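Local coordinates for methyl-accepting/DNA response regulator (Bacillus cereus, PDB 3D6W), which probably binds DNA through this LytTR domain, the C-terminal part of a putative response regulator, at residues S45-S57 / R60-I72. Sequence-based numbering, arbitrary orientation.
With MG (magnesium ion), chain C; FMT (formic acid), chain E.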
loop_
_atom_site.group_PDB
_atom_site.type_symbol
_atom_site.label_atom_id
_atom_site.label_comp_id
_atom_site.label_asym_id
_atom_site.label_seq_id
_atom_site.Cartn_x
_atom_site.Cartn_y
_atom_site.Cartn_z
ATOM N N SER A 45 13.072 24.197 -1.795
ATOM C CA SER A 45 14.000 24.281 -0.680
ATOM C C SER A 45 13.608 23.158 0.251
ATOM O O SER A 45 12.580 22.519 0.055
ATOM C CB SER A 45 13.874 25.648 0.029
ATOM O OG SER A 45 12.629 25.741 0.695
ATOM N N LEU A 46 14.432 22.919 1.260
ATOM C CA LEU A 46 14.160 21.888 2.247
ATOM C C LEU A 46 12.955 22.262 3.081
ATOM O O LEU A 46 12.203 21.401 3.575
ATOM C CB LEU A 46 15.383 21.662 3.128
ATOM C CG LEU A 46 16.589 20.954 2.512
ATOM C CD1 LEU A 46 17.501 20.558 3.623
ATOM C CD2 LEU A 46 16.222 19.721 1.633
ATOM N N GLN A 47 12.750 23.565 3.215
ATOM C CA GLN A 47 11.581 24.072 3.908
ATOM C C GLN A 47 10.300 23.707 3.136
ATOM O O GLN A 47 9.324 23.220 3.728
ATOM C CB GLN A 47 11.724 25.576 4.161
ATOM C CG GLN A 47 10.628 26.121 5.103
ATOM C CD GLN A 47 10.561 27.654 5.140
ATOM O OE1 GLN A 47 10.041 28.238 6.087
ATOM N NE2 GLN A 47 11.050 28.296 4.099
ATOM N N GLU A 48 10.313 23.930 1.820
ATOM C CA GLU A 48 9.191 23.556 0.971
ATOM C C GLU A 48 8.940 22.051 0.953
ATOM O O GLU A 48 7.803 21.598 1.113
ATOM C CB GLU A 48 9.372 24.089 -0.436
ATOM C CG GLU A 48 9.134 25.631 -0.464
ATOM C CD GLU A 48 9.735 26.396 -1.671
ATOM O OE1 GLU A 48 10.666 25.922 -2.377
ATOM O OE2 GLU A 48 9.252 27.529 -1.863
ATOM N N PHE A 49 9.990 21.270 0.781
ATOM C CA PHE A 49 9.859 19.821 0.889
ATOM C C PHE A 49 9.295 19.351 2.232
ATOM O O PHE A 49 8.569 18.378 2.270
ATOM C CB PHE A 49 11.192 19.116 0.600
ATOM C CG PHE A 49 11.434 18.857 -0.849
ATOM C CD1 PHE A 49 10.680 17.932 -1.528
ATOM C CD2 PHE A 49 12.422 19.530 -1.532
ATOM C CE1 PHE A 49 10.904 17.677 -2.884
ATOM C CE2 PHE A 49 12.652 19.277 -2.871
ATOM C CZ PHE A 49 11.894 18.349 -3.541
ATOM N N GLU A 50 9.613 20.014 3.334
ATOM C CA GLU A 50 9.030 19.611 4.613
ATOM C C GLU A 50 7.501 19.706 4.635
ATOM O O GLU A 50 6.819 18.952 5.324
ATOM C CB GLU A 50 9.568 20.462 5.755
ATOM C CG GLU A 50 10.899 20.039 6.274
ATOM C CD GLU A 50 11.195 20.690 7.617
ATOM O OE1 GLU A 50 11.837 21.759 7.583
ATOM O OE2 GLU A 50 10.773 20.129 8.682
ATOM N N TYR A 51 6.973 20.678 3.912
ATOM C CA TYR A 51 5.564 20.832 3.776
ATOM C C TYR A 51 4.993 19.690 2.913
ATOM O O TYR A 51 3.963 19.120 3.231
ATOM C CB TYR A 51 5.231 22.225 3.181
ATOM C CG TYR A 51 3.768 22.339 2.747
ATOM C CD1 TYR A 51 2.755 22.591 3.690
ATOM C CD2 TYR A 51 3.396 22.102 1.426
ATOM C CE1 TYR A 51 1.414 22.646 3.324
ATOM C CE2 TYR A 51 2.061 22.146 1.046
ATOM C CZ TYR A 51 1.062 22.426 1.998
ATOM O OH TYR A 51 -0.276 22.498 1.598
ATOM N N LEU A 52 5.671 19.339 1.830
ATOM C CA LEU A 52 5.043 18.485 0.829
ATOM C C LEU A 52 5.269 16.980 0.982
ATOM O O LEU A 52 4.474 16.173 0.508
ATOM C CB LEU A 52 5.378 18.979 -0.568
ATOM C CG LEU A 52 6.653 18.622 -1.258
ATOM C CD1 LEU A 52 6.470 17.303 -2.044
ATOM C CD2 LEU A 52 7.037 19.830 -2.209
ATOM N N LEU A 53 6.322 16.622 1.693
ATOM C CA LEU A 53 6.684 15.249 1.881
ATOM C C LEU A 53 5.895 14.711 3.047
ATOM O O LEU A 53 5.626 15.451 4.017
ATOM C CB LEU A 53 8.186 15.114 2.137
ATOM C CG LEU A 53 9.169 15.448 0.992
ATOM C CD1 LEU A 53 10.564 15.508 1.560
ATOM C CD2 LEU A 53 9.060 14.447 -0.156
ATOM N N PRO A 54 5.481 13.434 2.948
ATOM C CA PRO A 54 4.672 12.803 4.007
ATOM C C PRO A 54 5.387 12.740 5.353
ATOM O O PRO A 54 6.500 12.242 5.456
ATOM C CB PRO A 54 4.366 11.396 3.466
ATOM C CG PRO A 54 5.110 11.248 2.205
ATOM C CD PRO A 54 5.710 12.547 1.795
ATOM N N LYS A 55 4.739 13.253 6.380
ATOM C CA LYS A 55 5.387 13.480 7.659
ATOM C C LYS A 55 5.588 12.138 8.403
ATOM O O LYS A 55 6.384 12.051 9.342
ATOM C CB LYS A 55 4.607 14.554 8.460
ATOM C CG LYS A 55 3.430 14.009 9.259
ATOM C CD LYS A 55 2.440 15.107 9.767
ATOM C CE LYS A 55 1.494 14.581 10.900
ATOM N NZ LYS A 55 1.130 13.167 10.588
ATOM N N ASP A 56 4.936 11.079 7.925
ATOM C CA ASP A 56 5.130 9.731 8.492
ATOM C C ASP A 56 6.452 9.039 8.067
ATOM O O ASP A 56 6.877 8.064 8.690
ATOM C CB ASP A 56 3.912 8.830 8.183
ATOM C CG ASP A 56 3.751 8.487 6.676
ATOM O OD1 ASP A 56 4.204 9.220 5.780
ATOM O OD2 ASP A 56 3.110 7.473 6.369
ATOM N N SER A 57 7.092 9.565 7.022
ATOM C CA SER A 57 8.263 8.953 6.403
ATOM C C SER A 57 9.487 9.831 6.404
ATOM O O SER A 57 10.589 9.347 6.542
ATOM C CB SER A 57 7.934 8.611 4.954
ATOM O OG SER A 57 7.662 7.254 4.846
ATOM N N ARG A 60 13.118 16.291 8.671
ATOM C CA ARG A 60 14.237 17.196 8.829
ATOM C C ARG A 60 15.075 16.842 10.064
ATOM O O ARG A 60 14.611 16.904 11.199
ATOM C CB ARG A 60 13.758 18.640 8.937
ATOM C CG ARG A 60 14.872 19.653 8.749
ATOM C CD ARG A 60 15.148 19.918 7.290
ATOM N NE ARG A 60 16.001 21.090 7.113
ATOM C CZ ARG A 60 15.580 22.347 6.972
ATOM N NH1 ARG A 60 14.291 22.654 6.956
ATOM N NH2 ARG A 60 16.465 23.314 6.786
ATOM N N CYS A 61 16.339 16.487 9.813
ATOM C CA CYS A 61 17.241 16.047 10.864
ATOM C C CYS A 61 18.495 16.894 11.000
ATOM O O CYS A 61 19.322 16.640 11.858
ATOM C CB CYS A 61 17.608 14.582 10.626
ATOM S SG CYS A 61 18.528 14.262 9.146
ATOM N N HIS A 62 18.607 17.926 10.177
ATOM C CA HIS A 62 19.807 18.743 10.076
ATOM C C HIS A 62 19.373 19.897 9.195
ATOM O O HIS A 62 18.506 19.706 8.377
ATOM C CB HIS A 62 20.882 17.902 9.393
ATOM C CG HIS A 62 22.249 18.512 9.377
ATOM N ND1 HIS A 62 22.582 19.577 8.568
ATOM C CD2 HIS A 62 23.391 18.147 10.005
ATOM C CE1 HIS A 62 23.864 19.848 8.706
ATOM N NE2 HIS A 62 24.385 18.989 9.563
ATOM N N ARG A 63 19.972 21.083 9.351
ATOM C CA ARG A 63 19.649 22.263 8.520
ATOM C C ARG A 63 19.855 22.022 7.040
ATOM O O ARG A 63 19.317 22.746 6.217
ATOM C CB ARG A 63 20.447 23.519 8.959
ATOM C CG ARG A 63 21.964 23.453 8.750
ATOM C CD ARG A 63 22.671 24.832 8.903
ATOM N NE ARG A 63 23.658 24.914 7.817
ATOM C CZ ARG A 63 23.617 25.754 6.780
ATOM N NH1 ARG A 63 22.704 26.708 6.682
ATOM N NH2 ARG A 63 24.538 25.660 5.840
ATOM N N SER A 64 20.639 21.012 6.713
ATOM C CA SER A 64 20.977 20.672 5.330
ATOM C C SER A 64 20.401 19.318 4.833
ATOM O O SER A 64 20.622 18.967 3.674
ATOM C CB SER A 64 22.517 20.662 5.200
ATOM O OG SER A 64 23.029 21.992 4.990
ATOM N N PHE A 65 19.656 18.582 5.670
ATOM C CA PHE A 65 19.150 17.238 5.314
ATOM C C PHE A 65 17.730 16.977 5.709
ATOM O O PHE A 65 17.315 17.284 6.842
ATOM C CB PHE A 65 19.977 16.142 5.988
ATOM C CG PHE A 65 21.377 16.057 5.480
ATOM C CD1 PHE A 65 22.390 16.801 6.074
ATOM C CD2 PHE A 65 21.684 15.245 4.384
ATOM C CE1 PHE A 65 23.737 16.747 5.552
ATOM C CE2 PHE A 65 22.982 15.169 3.884
ATOM C CZ PHE A 65 24.013 15.924 4.476
ATOM N N ILE A 66 16.988 16.378 4.773
ATOM C CA ILE A 66 15.766 15.657 5.092
ATOM C C ILE A 66 16.007 14.148 4.809
ATOM O O ILE A 66 16.478 13.768 3.742
ATOM C CB ILE A 66 14.536 16.152 4.299
ATOM C CG1 ILE A 66 14.208 17.617 4.632
ATOM C CG2 ILE A 66 13.312 15.183 4.543
ATOM C CD1 ILE A 66 13.207 18.206 3.741
ATOM N N VAL A 67 15.707 13.301 5.796
ATOM C CA VAL A 67 15.885 11.859 5.646
ATOM C C VAL A 67 14.527 11.116 5.521
ATOM O O VAL A 67 13.477 11.524 6.117
ATOM C CB VAL A 67 16.790 11.284 6.803
ATOM C CG1 VAL A 67 16.041 11.188 8.129
ATOM C CG2 VAL A 67 17.394 9.894 6.419
ATOM N N ASN A 68 14.533 10.041 4.743
ATOM C CA ASN A 68 13.411 9.073 4.721
ATOM C C ASN A 68 13.709 7.980 5.733
ATOM O O ASN A 68 14.618 7.196 5.534
ATOM C CB ASN A 68 13.282 8.454 3.312
ATOM C CG ASN A 68 12.012 7.654 3.120
ATOM O OD1 ASN A 68 11.422 7.206 4.059
ATOM N ND2 ASN A 68 11.628 7.442 1.873
ATOM N N VAL A 69 12.913 7.908 6.794
ATOM C CA VAL A 69 13.137 6.939 7.874
ATOM C C VAL A 69 13.030 5.505 7.361
ATOM O O VAL A 69 13.539 4.578 8.011
ATOM C CB VAL A 69 12.184 7.166 9.106
ATOM C CG1 VAL A 69 12.181 8.681 9.533
ATOM C CG2 VAL A 69 10.788 6.709 8.811
ATOM N N ASN A 70 12.409 5.302 6.192
ATOM C CA ASN A 70 12.302 3.956 5.648
ATOM C C ASN A 70 13.546 3.444 4.977
ATOM O O ASN A 70 13.643 2.254 4.676
ATOM C CB ASN A 70 11.099 3.864 4.715
ATOM C CG ASN A 70 9.795 4.034 5.480
ATOM O OD1 ASN A 70 9.460 3.212 6.355
ATOM N ND2 ASN A 70 9.090 5.129 5.210
ATOM N N HIS A 71 14.496 4.343 4.722
ATOM C CA HIS A 71 15.814 3.956 4.241
ATOM C C HIS A 71 16.868 3.988 5.300
ATOM O O HIS A 71 18.004 3.694 5.018
ATOM C CB HIS A 71 16.206 4.797 3.063
ATOM C CG HIS A 71 15.305 4.602 1.900
ATOM N ND1 HIS A 71 15.522 3.626 0.956
ATOM C CD2 HIS A 71 14.156 5.221 1.547
ATOM C CE1 HIS A 71 14.549 3.663 0.056
ATOM N NE2 HIS A 71 13.708 4.628 0.393
ATOM N N ILE A 72 16.503 4.303 6.530
ATOM C CA ILE A 72 17.453 4.246 7.645
ATOM C C ILE A 72 17.657 2.792 8.002
ATOM O O ILE A 72 16.680 2.053 8.237
ATOM C CB ILE A 72 16.998 5.022 8.921
ATOM C CG1 ILE A 72 16.949 6.530 8.649
ATOM C CG2 ILE A 72 17.955 4.750 10.122
ATOM C CD1 ILE A 72 16.352 7.351 9.744
HETATM MG MG MG C . 15.188 0.275 7.129
HETATM C C FMT E . 22.027 22.671 12.159
HETATM O O1 FMT E . 22.730 22.658 13.198
HETATM O O2 FMT E . 21.331 21.675 11.869
HETATM O O HOH W 1 10.406 17.367 9.690
HETATM O O HOH W 2 8.647 6.502 2.046
HETATM O O HOH W 3 15.888 0.056 9.563
HETATM O O HOH W 4 13.723 -1.575 8.084
#
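L46 and E50, one turn apart on helix 46-52, grip R60 and I66 of the β-hairpin 58-68, which belongs to the antiparallel β-sheet of the LytTR domain. The R60 guanidinium lies flat under L46, whose CB sits over its centre, 3.9 Å above the plane, while E50 meets its edge. NH1 of R60 and OE1 of E50 form a 2.7 Å salt bridge; the two planes are nearly perpendicular (89°), and OE1 alone engages, met from above the carboxylate plane. The bend at chi2 (83°) turns the R60 chain toward helix 46-52. Arginine suits this place because its remaining N-H groups can hold the hairpin turn: NE donates to H62 O and NH2 to R63 O. Water 1 bridges OE2 of E50 to the backbone N of R60.

Beside this polar edge, branched I66 fills the apolar layer: its CD1 lies 3.8 Å from F49 CB, its CG2 4.1 Å from L53 CD1. L46 and F49 pack on L24 of strand 21-27, tying the helix to the sheet. Farther along, N68 makes an Asx turn, its OD1 accepting from N70 N while ND2 donates to V21 O. There V69 N points almost straight at S57 O, 2.7 Å away.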